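Local coordinates for protein afamin (PDB 6FAK) that carries hydrophobic molecules in body fluids, binding vitamin E and keeping lipidated Wnt proteins soluble and active, at residues Ser66-Asn71 with Glu250-Gln255; Asn12-Phe17 with Gln255-Thr260; Tyr24-Ala29 with Lys44-Met49; Phe30-Gln35 with Glu144-Asn149. All coordinates share one frame; numbering follows the deposited sequence.

Contact 1. Residues Ser66-Asn71 with Glu250-Gln255; sequences SKLPNN and EGDVVQ
Glu250 reaches Asn70 with CG anti to its backbone N (chi1 175°) and an extended chain beyond, while Asp252, its CG likewise anti (chi1 -177°), lays its carboxylate against the Asn70 amide. The two segments meet where the first and second albumin domains abut, at a Schellman motif that ends helix 231-250: Gly251 is its C-prime residue, with positive phi, and Asp252 then N-caps helix 253-268. Asn70 and Glu250 meet tip to tip, ND2 donating to OE2 over 2.7 Å with an N-H...O angle of 154°. The donor comes from above the carboxylate plane, and Arg101 holds the other oxygen, OE1, in a salt bridge. The Asn70 amide and the Asp252 carboxylate slide past each other, stacked, with Asn70 CG 3.7 Å from Asp252 CG. Asp252 OD1 also accepts the capping bond from Gln255 N at 3.2 Å. Beside this polar cluster Pro69 packs tightly on Val254, their CB atoms 3.5 Å apart, and Leu68 skirts the Asp252 carboxylate. A water bridges the segments, giving a proton to Asn70 OD1 at 2.7 Å and accepting from Val253 N at 3.0 Å.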
# COMPACT_ATOMS: atom_id res chain seq x y z
N SER A 66 -12.25 -17.81 25.19
CA SER A 66 -12.75 -18.07 23.82
C SER A 66 -13.33 -16.81 23.13
O SER A 66 -13.87 -16.93 22.02
CB SER A 66 -13.77 -19.23 23.85
OG SER A 66 -13.41 -20.28 22.95
N LYS A 67 -13.18 -15.63 23.75
CA LYS A 67 -13.59 -14.35 23.13
C LYS A 67 -12.73 -14.01 21.90
O LYS A 67 -11.64 -14.55 21.73
CB LYS A 67 -13.51 -13.19 24.14
CG LYS A 67 -14.65 -13.12 25.14
CD LYS A 67 -14.42 -12.02 26.18
CE LYS A 67 -15.69 -11.40 26.74
NZ LYS A 67 -16.83 -12.34 26.92
N LEU A 68 -13.24 -13.12 21.05
CA LEU A 68 -12.45 -12.59 19.93
C LEU A 68 -11.20 -11.88 20.52
O LEU A 68 -11.29 -11.25 21.60
CB LEU A 68 -13.30 -11.65 19.10
CG LEU A 68 -12.80 -11.20 17.71
CD1 LEU A 68 -12.82 -12.31 16.65
CD2 LEU A 68 -13.65 -10.03 17.25
N PRO A 69 -10.02 -12.05 19.88
CA PRO A 69 -8.78 -11.51 20.50
C PRO A 69 -8.82 -10.00 20.66
O PRO A 69 -8.44 -9.47 21.68
CB PRO A 69 -7.67 -11.91 19.51
CG PRO A 69 -8.27 -13.01 18.67
CD PRO A 69 -9.74 -12.70 18.58
N ASN A 70 -9.33 -9.34 19.65
CA ASN A 70 -9.48 -7.90 19.66
C ASN A 70 -10.39 -7.41 20.78
O ASN A 70 -10.10 -6.39 21.39
CB ASN A 70 -10.05 -7.39 18.32
CG ASN A 70 -9.15 -6.42 17.67
OD1 ASN A 70 -8.02 -6.20 18.16
ND2 ASN A 70 -9.59 -5.84 16.54
N ASN A 71 -11.48 -8.14 21.02
CA ASN A 71 -12.37 -7.78 22.12
C ASN A 71 -11.65 -7.82 23.47
O ASN A 71 -11.88 -6.93 24.30
CB ASN A 71 -13.69 -8.60 22.12
CG ASN A 71 -14.68 -8.14 21.04
OD1 ASN A 71 -14.63 -6.98 20.58
ND2 ASN A 71 -15.60 -9.04 20.63
N GLU A 250 -9.08 -5.17 9.72
CA GLU A 250 -9.58 -4.67 10.98
C GLU A 250 -8.49 -4.16 11.91
O GLU A 250 -8.70 -3.18 12.63
CB GLU A 250 -10.44 -5.73 11.68
CG GLU A 250 -10.87 -5.27 13.06
CD GLU A 250 -11.71 -6.24 13.84
OE1 GLU A 250 -12.20 -7.26 13.27
OE2 GLU A 250 -11.87 -5.89 15.05
N GLY A 251 -7.35 -4.82 11.90
CA GLY A 251 -6.30 -4.56 12.84
C GLY A 251 -6.21 -5.57 13.98
O GLY A 251 -5.49 -5.33 14.91
N ASP A 252 -6.93 -6.68 13.89
CA ASP A 252 -6.92 -7.68 14.91
C ASP A 252 -5.62 -8.52 14.73
O ASP A 252 -5.59 -9.48 13.94
CB ASP A 252 -8.20 -8.52 14.80
CG ASP A 252 -8.31 -9.57 15.91
OD1 ASP A 252 -7.29 -9.98 16.53
OD2 ASP A 252 -9.45 -9.98 16.12
N VAL A 253 -4.59 -8.16 15.46
CA VAL A 253 -3.23 -8.73 15.23
C VAL A 253 -3.15 -10.24 15.45
O VAL A 253 -2.58 -10.96 14.64
CB VAL A 253 -2.13 -7.99 16.02
CG1 VAL A 253 -2.06 -6.53 15.59
CG2 VAL A 253 -2.36 -8.09 17.53
N VAL A 254 -3.77 -10.72 16.53
CA VAL A 254 -3.85 -12.17 16.82
C VAL A 254 -4.59 -12.97 15.73
O VAL A 254 -4.08 -13.96 15.22
CB VAL A 254 -4.47 -12.43 18.23
CG1 VAL A 254 -4.64 -13.92 18.48
CG2 VAL A 254 -3.59 -11.82 19.30
N GLN A 255 -5.79 -12.52 15.38
CA GLN A 255 -6.55 -13.18 14.33
C GLN A 255 -5.83 -13.15 12.98
O GLN A 255 -5.90 -14.09 12.18
CB GLN A 255 -7.93 -12.53 14.17
CG GLN A 255 -8.93 -13.39 13.40
CD GLN A 255 -9.18 -14.74 14.11
OE1 GLN A 255 -9.13 -14.83 15.34
NE2 GLN A 255 -9.36 -15.77 13.34
O HOH W 1 -5.39 -6.33 17.76

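Contact 2. Residues Asn12-Phe17 with Gln255-Thr260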
# COMPACT_ATOMS: atom_id res chain seq x y z
N ASN A 12 -1.14 -25.65 19.18
CA ASN A 12 -0.29 -25.86 17.96
C ASN A 12 0.89 -24.85 17.84
O ASN A 12 1.12 -24.03 18.74
CB ASN A 12 -1.18 -25.94 16.69
CG ASN A 12 -2.05 -24.70 16.45
OD1 ASN A 12 -1.89 -23.65 17.08
ND2 ASN A 12 -2.99 -24.83 15.52
N SER A 13 1.66 -24.96 16.75
CA SER A 13 2.81 -24.10 16.47
C SER A 13 2.45 -22.61 16.41
O SER A 13 3.19 -21.75 16.92
CB SER A 13 3.46 -24.49 15.13
OG SER A 13 3.46 -25.90 14.94
N THR A 14 1.32 -22.30 15.78
CA THR A 14 0.81 -20.93 15.70
C THR A 14 0.50 -20.36 17.09
O THR A 14 0.90 -19.25 17.39
CB THR A 14 -0.46 -20.84 14.80
OG1 THR A 14 -0.15 -21.35 13.50
CG2 THR A 14 -0.96 -19.37 14.67
N GLN A 15 -0.23 -21.12 17.92
CA GLN A 15 -0.53 -20.73 19.31
C GLN A 15 0.75 -20.56 20.13
O GLN A 15 0.84 -19.67 20.98
CB GLN A 15 -1.44 -21.76 19.99
CG GLN A 15 -1.98 -21.39 21.37
CD GLN A 15 -2.77 -20.09 21.40
OE1 GLN A 15 -3.37 -19.71 20.40
NE2 GLN A 15 -2.75 -19.38 22.55
N LYS A 16 1.74 -21.39 19.84
CA LYS A 16 3.02 -21.25 20.50
C LYS A 16 3.71 -20.00 20.05
O LYS A 16 4.21 -19.27 20.88
CB LYS A 16 3.94 -22.47 20.29
CG LYS A 16 4.01 -23.39 21.50
CD LYS A 16 2.70 -24.13 21.77
CE LYS A 16 1.86 -23.51 22.88
NZ LYS A 16 2.56 -23.47 24.20
N PHE A 17 3.78 -19.77 18.74
CA PHE A 17 4.36 -18.53 18.22
C PHE A 17 3.72 -17.28 18.89
O PHE A 17 4.43 -16.35 19.29
CB PHE A 17 4.24 -18.45 16.71
CG PHE A 17 4.80 -17.18 16.11
CD1 PHE A 17 6.14 -17.11 15.74
CD2 PHE A 17 4.00 -16.06 15.94
CE1 PHE A 17 6.67 -15.95 15.21
CE2 PHE A 17 4.53 -14.89 15.41
CZ PHE A 17 5.87 -14.83 15.04
N GLN A 255 -5.79 -12.52 15.38
CA GLN A 255 -6.55 -13.18 14.33
C GLN A 255 -5.83 -13.15 12.98
O GLN A 255 -5.90 -14.09 12.18
CB GLN A 255 -7.93 -12.53 14.17
CG GLN A 255 -8.93 -13.39 13.40
CD GLN A 255 -9.18 -14.74 14.11
OE1 GLN A 255 -9.13 -14.83 15.34
NE2 GLN A 255 -9.36 -15.77 13.34
N CYS A 256 -5.17 -12.03 12.70
CA CYS A 256 -4.38 -11.88 11.50
C CYS A 256 -3.30 -12.95 11.40
O CYS A 256 -3.16 -13.62 10.36
CB CYS A 256 -3.79 -10.46 11.42
SG CYS A 256 -2.88 -10.01 9.93
N ILE A 257 -2.52 -13.09 12.48
CA ILE A 257 -1.45 -14.10 12.55
C ILE A 257 -2.02 -15.51 12.36
O ILE A 257 -1.53 -16.24 11.51
CB ILE A 257 -0.57 -13.97 13.84
CG1 ILE A 257 0.30 -12.72 13.77
CG2 ILE A 257 0.35 -15.17 14.02
CD1 ILE A 257 0.77 -12.19 15.11
N ARG A 258 -3.07 -15.83 13.10
CA ARG A 258 -3.79 -17.12 12.98
C ARG A 258 -4.31 -17.40 11.59
O ARG A 258 -4.14 -18.49 11.09
CB ARG A 258 -5.00 -17.20 13.93
CG ARG A 258 -4.61 -17.39 15.40
CD ARG A 258 -5.82 -17.58 16.32
NE ARG A 258 -5.40 -17.64 17.72
CZ ARG A 258 -6.12 -17.32 18.80
NH1 ARG A 258 -7.37 -16.88 18.68
NH2 ARG A 258 -5.59 -17.43 20.00
N ASP A 259 -5.00 -16.44 10.99
CA ASP A 259 -5.52 -16.63 9.63
C ASP A 259 -4.42 -16.69 8.58
O ASP A 259 -4.58 -17.41 7.61
CB ASP A 259 -6.58 -15.57 9.23
CG ASP A 259 -7.83 -15.64 10.07
OD1 ASP A 259 -8.00 -16.65 10.75
OD2 ASP A 259 -8.65 -14.69 10.06
N THR A 260 -3.34 -15.91 8.74
CA THR A 260 -2.22 -16.00 7.82
C THR A 260 -1.59 -17.42 7.89
O THR A 260 -1.38 -18.06 6.87
CB THR A 260 -1.16 -14.92 8.14
OG1 THR A 260 -1.73 -13.61 7.96
CG2 THR A 260 0.09 -15.05 7.25
O HOH W 2 -3.37 -19.47 17.75
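Thr14 of helix 13-20 rests on the backbone of Arg258, its CG2 4.0 Å from Arg258 CA, where the N-terminal helix of the first albumin domain packs against helix 253-268 of the second. The two short helical segments run nearly antiparallel, at 151°, with axes 10.2 Å apart. The inner side of this helix pair is mostly apolar. Phe17 CD2 lies 4.2 Å from Ile257 CG2, a methyl that approaches the ring obliquely, and the neighbouring Ile286, Pro287 and Leu158 also touch the Phe17 side chain. In Thr14 a chi1 of -56° puts OG1 beside the backbone N, which leaves CG2 anti to that N and lying against Arg258; the hydroxyl is hydrogen-bonded to Ser261. Ile257 also touches Ala154 of helix 154-171.

The outer side is looser and polar. Here the Gln15 and Arg258 side chains run side by side, pointing the same way, with amide and guanidinium planes inclined to each other. Arg258 NH2 donates to Gln15 OE1 at 3.2 Å, on a lone pair in the carbonyl plane, though the N-H...O angle is a bent 142°. Asn12 OD1 accepts from Gln15 N in an Asx motif at this end of helix 13-20. One water closes the ring between the two side chains, donating to Gln15 OE1 at 2.7 Å and accepting from Arg258 NE at 2.7 Å.

Contact 3. Residues Tyr24-Ala29 with Lys44-Met49; sequences YITIIA and KLVKDM
Thr26 turns its CB toward helix 39-58 and fits among Leu45, Val46 and Met49, in the all-helical first albumin domain. Its chi1 of -62° puts OG1 anti to the carbonyl carbon and leaves CG2 anti to the backbone N; the methyl faces mainly Leu45, while both branches touch Met49. CG2 meets the branch point of Leu45, 3.5 Å from CG, and also approaches CD2. Leu45 has its own CG anti to the backbone N (chi1 -174°), and its side chain crosses that of Thr26 at a slant. The hydroxyl OG1 lies 3.6 Å from Met49 CB, a contact with carbon; its polar partner is the carbonyl O of Ile22, one turn earlier in its own helix, which satisfies the hydroxyl within a buried contact. Met49 CG, anti to its carbonyl carbon and beside the backbone N, comes within 3.9 Å of Thr26 CG2; the chain beyond is bent at chi2 and chi3. Val46 offers CG2 to Ile27 CG1 at 4.0 Å, a lighter touch on the flank. An alanine at Thr26 would probably open a small gap beside Leu45 and Met49 and leave the Ile22 carbonyl without its side-chain donor. The local axes come within 9.2 Å at an angle of 129° between chain directions, with Thr26 and Val46 nearest in backbone. Around the pair, Leu45 continues onto Leu73 and Ile77 of helix 69-78, Tyr24 and Ile28 pack on Leu158 of helix 154-171, and Ile25 faces helix 253-268.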
# COMPACT_ATOMS: atom_id res chain seq x y z
N TYR A 24 5.57 -8.48 21.78
CA TYR A 24 5.69 -7.82 20.49
C TYR A 24 4.33 -7.56 19.80
O TYR A 24 4.08 -6.50 19.23
CB TYR A 24 6.60 -8.64 19.56
CG TYR A 24 7.97 -8.93 20.16
CD1 TYR A 24 8.86 -7.90 20.46
CD2 TYR A 24 8.35 -10.25 20.47
CE1 TYR A 24 10.11 -8.17 21.03
CE2 TYR A 24 9.60 -10.53 21.03
CZ TYR A 24 10.47 -9.49 21.30
OH TYR A 24 11.71 -9.76 21.86
N ILE A 25 3.49 -8.57 19.82
CA ILE A 25 2.12 -8.55 19.31
C ILE A 25 1.28 -7.46 19.97
O ILE A 25 0.54 -6.72 19.28
CB ILE A 25 1.48 -9.94 19.50
CG1 ILE A 25 2.12 -10.95 18.53
CG2 ILE A 25 -0.02 -9.93 19.35
CD1 ILE A 25 1.72 -12.38 18.85
N THR A 26 1.38 -7.36 21.29
CA THR A 26 0.60 -6.39 22.02
C THR A 26 0.99 -4.92 21.69
O THR A 26 0.13 -4.04 21.56
CB THR A 26 0.74 -6.64 23.55
OG1 THR A 26 0.22 -7.94 23.86
CG2 THR A 26 -0.06 -5.64 24.33
N ILE A 27 2.30 -4.70 21.60
CA ILE A 27 2.87 -3.40 21.22
C ILE A 27 2.37 -2.99 19.85
O ILE A 27 1.91 -1.85 19.65
CB ILE A 27 4.42 -3.45 21.27
CG1 ILE A 27 4.85 -3.45 22.73
CG2 ILE A 27 5.05 -2.25 20.55
CD1 ILE A 27 6.35 -3.70 22.92
N ILE A 28 2.44 -3.94 18.89
CA ILE A 28 2.00 -3.64 17.53
C ILE A 28 0.51 -3.21 17.57
O ILE A 28 0.16 -2.15 17.07
CB ILE A 28 2.12 -4.83 16.57
CG1 ILE A 28 3.60 -5.16 16.30
CG2 ILE A 28 1.42 -4.53 15.25
CD1 ILE A 28 3.84 -6.37 15.44
N ALA A 29 -0.34 -4.02 18.20
CA ALA A 29 -1.80 -3.70 18.24
C ALA A 29 -2.08 -2.31 18.88
O ALA A 29 -2.84 -1.52 18.36
CB ALA A 29 -2.54 -4.78 19.00
N LYS A 44 2.45 -1.21 30.29
CA LYS A 44 1.33 -1.55 31.14
C LYS A 44 0.35 -2.50 30.46
O LYS A 44 -0.14 -3.43 31.10
CB LYS A 44 0.62 -0.29 31.60
CG LYS A 44 1.48 0.62 32.46
CD LYS A 44 0.64 1.63 33.26
CE LYS A 44 0.16 2.78 32.39
NZ LYS A 44 1.23 3.80 32.17
N LEU A 45 0.05 -2.27 29.16
CA LEU A 45 -0.78 -3.25 28.42
C LEU A 45 -0.07 -4.62 28.28
O LEU A 45 -0.72 -5.68 28.40
CB LEU A 45 -1.22 -2.75 27.06
CG LEU A 45 -2.21 -3.64 26.25
CD1 LEU A 45 -3.54 -3.87 26.95
CD2 LEU A 45 -2.49 -3.02 24.89
N VAL A 46 1.23 -4.60 28.01
CA VAL A 46 2.00 -5.86 27.91
C VAL A 46 1.73 -6.73 29.15
O VAL A 46 1.34 -7.90 29.02
CB VAL A 46 3.50 -5.61 27.65
CG1 VAL A 46 4.31 -6.89 27.79
CG2 VAL A 46 3.69 -5.07 26.23
N LYS A 47 1.85 -6.14 30.34
CA LYS A 47 1.65 -6.88 31.61
C LYS A 47 0.24 -7.47 31.67
O LYS A 47 0.08 -8.65 31.99
CB LYS A 47 1.91 -6.01 32.85
CG LYS A 47 3.28 -5.35 32.97
CD LYS A 47 4.45 -6.33 33.03
CE LYS A 47 5.11 -6.58 31.67
NZ LYS A 47 5.59 -5.35 30.97
N ASP A 48 -0.77 -6.68 31.30
CA ASP A 48 -2.16 -7.18 31.24
C ASP A 48 -2.39 -8.36 30.30
O ASP A 48 -3.14 -9.28 30.65
CB ASP A 48 -3.14 -6.07 30.84
CG ASP A 48 -3.27 -5.00 31.89
OD1 ASP A 48 -2.73 -5.17 33.00
OD2 ASP A 48 -3.97 -3.99 31.61
N MET A 49 -1.78 -8.35 29.12
CA MET A 49 -1.96 -9.45 28.16
C MET A 49 -1.14 -10.72 28.51
O MET A 49 -1.61 -11.84 28.29
CB MET A 49 -1.64 -8.98 26.74
CG MET A 49 -2.55 -7.88 26.25
SD MET A 49 -4.29 -8.37 26.08
CE MET A 49 -4.14 -9.72 24.92

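Contact 4. Residues Phe30-Gln35 with Glu144-Asn149; sequences FAQYVQ and EVARRN
Ala31 and Arg147 bring the backbones of the two segments close, CA to CA 4.7 Å, near the C-terminal ends of helices 22-33 and 134-148. Val34 is the first residue to leave helical angles in one segment, and Asn149 is already loop in the other. Small residues permit the approach: Ala31 CB lies 3.9 Å from Ala146 CB, and Arg147 CA makes a CA-H...O contact of 3.4 Å with Ala31 O. Side chains then bind the opposing backbone in both directions. Gln32, extended beyond CG, passes Ala146 and donates from NE2 to Asn149 O at 2.9 Å, in the plane of that carbonyl; the same nitrogen also bonds Val152 O. Replacing Gln32 with a leucine would probably leave the carbonyls of Asn149 and Val152 without this donor and free the loop after helix 134-148 to shift. Gln35 NE2 donates to Arg147 O at 2.9 Å and 166°, nearly straight, while its OE1 accepts from Lys109 N. Arg147 answers, its chain bent at chi3 with NE and NH2 both turned to Gln35 O: NH2 donates at 2.8 Å, NE only weakly. A water accepts from NE and donates to Val34 O. Glu144 OE1 takes a salt bridge of 2.7 Å from Arg148 NH1 and a weak, longer one from Arg147 NH1. Carbonyls at and just beyond two helix ends are thus met by amide and guanidinium donors, and the nearby Glu144 carboxylate would be expected to offset part of the arginine charge.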
# COMPACT_ATOMS: atom_id res chain seq x y z
N PHE A 30 -1.50 -2.11 20.06
CA PHE A 30 -1.72 -0.92 20.84
C PHE A 30 -1.23 0.32 20.11
O PHE A 30 -1.99 1.27 19.95
CB PHE A 30 -1.06 -1.04 22.21
CG PHE A 30 -1.49 -0.00 23.23
CD1 PHE A 30 -2.52 0.89 23.03
CD2 PHE A 30 -0.85 0.03 24.44
CE1 PHE A 30 -2.90 1.80 24.02
CE2 PHE A 30 -1.16 0.97 25.43
CZ PHE A 30 -2.23 1.84 25.23
N ALA A 31 -0.03 0.21 19.55
CA ALA A 31 0.61 1.33 18.81
C ALA A 31 -0.14 1.69 17.57
O ALA A 31 -0.22 2.88 17.22
CB ALA A 31 2.07 1.00 18.50
N GLN A 32 -0.71 0.70 16.87
CA GLN A 32 -1.51 0.99 15.66
C GLN A 32 -2.88 1.61 15.99
O GLN A 32 -3.30 2.53 15.30
CB GLN A 32 -1.71 -0.27 14.79
CG GLN A 32 -0.42 -0.82 14.23
CD GLN A 32 -0.65 -1.95 13.24
OE1 GLN A 32 -1.43 -2.87 13.52
NE2 GLN A 32 0.09 -1.90 12.11
N TYR A 33 -3.58 1.06 16.99
CA TYR A 33 -4.86 1.59 17.39
C TYR A 33 -4.80 2.97 18.06
O TYR A 33 -5.69 3.80 17.86
CB TYR A 33 -5.58 0.57 18.29
CG TYR A 33 -6.28 -0.54 17.49
CD1 TYR A 33 -7.20 -0.24 16.47
CD2 TYR A 33 -6.06 -1.86 17.78
CE1 TYR A 33 -7.86 -1.25 15.78
CE2 TYR A 33 -6.71 -2.88 17.07
CZ TYR A 33 -7.59 -2.56 16.09
OH TYR A 33 -8.24 -3.57 15.42
N VAL A 34 -3.76 3.20 18.85
CA VAL A 34 -3.65 4.41 19.69
C VAL A 34 -2.25 4.95 19.44
O VAL A 34 -1.28 4.69 20.19
CB VAL A 34 -3.91 4.13 21.20
CG1 VAL A 34 -4.02 5.45 21.96
CG2 VAL A 34 -5.18 3.33 21.43
N GLN A 35 -2.14 5.64 18.32
CA GLN A 35 -0.85 6.03 17.80
C GLN A 35 -0.20 7.14 18.63
O GLN A 35 0.98 7.39 18.46
CB GLN A 35 -1.02 6.49 16.34
CG GLN A 35 -1.36 5.35 15.38
CD GLN A 35 -1.98 5.88 14.15
OE1 GLN A 35 -3.18 6.07 14.14
NE2 GLN A 35 -1.17 6.18 13.13
N GLU A 144 7.78 2.23 17.49
CA GLU A 144 7.97 3.41 16.67
C GLU A 144 7.54 3.14 15.23
O GLU A 144 6.88 4.01 14.59
CB GLU A 144 9.41 3.95 16.75
CG GLU A 144 9.88 4.45 18.15
CD GLU A 144 9.20 5.71 18.69
OE1 GLU A 144 8.33 6.29 18.01
OE2 GLU A 144 9.54 6.13 19.84
N VAL A 145 7.81 1.93 14.75
CA VAL A 145 7.38 1.53 13.41
C VAL A 145 5.86 1.37 13.30
O VAL A 145 5.23 1.90 12.38
CB VAL A 145 8.15 0.28 12.93
CG1 VAL A 145 7.68 -0.12 11.55
CG2 VAL A 145 9.65 0.62 12.81
N ALA A 146 5.24 0.69 14.26
CA ALA A 146 3.81 0.38 14.18
C ALA A 146 2.91 1.62 14.27
O ALA A 146 1.96 1.75 13.52
CB ALA A 146 3.43 -0.60 15.25
N ARG A 147 3.24 2.57 15.15
CA ARG A 147 2.45 3.81 15.25
C ARG A 147 2.54 4.65 13.99
O ARG A 147 1.58 5.37 13.68
CB ARG A 147 2.82 4.63 16.51
CG ARG A 147 4.26 5.16 16.55
CD ARG A 147 4.75 5.39 17.99
NE ARG A 147 3.88 6.34 18.69
CZ ARG A 147 4.22 7.53 19.15
NH1 ARG A 147 5.48 7.96 19.03
NH2 ARG A 147 3.30 8.31 19.72
N ARG A 148 3.64 4.50 13.25
CA ARG A 148 3.80 5.21 11.97
C ARG A 148 3.27 4.43 10.76
O ARG A 148 3.21 4.99 9.68
CB ARG A 148 5.25 5.59 11.73
CG ARG A 148 5.74 6.75 12.62
CD ARG A 148 7.27 6.88 12.62
NE ARG A 148 7.69 8.00 13.49
CZ ARG A 148 7.81 7.94 14.80
NH1 ARG A 148 7.66 6.78 15.44
NH2 ARG A 148 8.08 9.05 15.49
N ASN A 149 2.88 3.18 10.96
CA ASN A 149 2.41 2.27 9.89
C ASN A 149 1.18 1.53 10.42
O ASN A 149 1.21 0.31 10.62
CB ASN A 149 3.55 1.30 9.47
CG ASN A 149 4.70 2.01 8.84
OD1 ASN A 149 4.66 2.27 7.66
ND2 ASN A 149 5.73 2.40 9.64
O HOH W 3 1.63 4.81 20.10

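Contacts 1 and 2 join the first albumin domain to the second through helix 253-268 and share Gln255, their centres 12 Å apart. Contacts 3 and 4 lie within the first domain, share helix 22-33 and are also 12 Å apart. Along the chain, contact 2 closes the widest loop, enclosing contacts 1, 3 and 4; contacts 3 and 4 alternate their segments, as do contacts 1 and 4. Helix 22-33 touches all four: Ile25 and Ala29 pack on Val253, Ile25 also meets Ile257 of contact 2, Leu45 meets Phe30, and Tyr33 OH probably hydrogen-bonds both Asn70 and Glu250. The interior of the first domain thus runs directly into the interface with the segment bearing the hydrophobic ligand pocket.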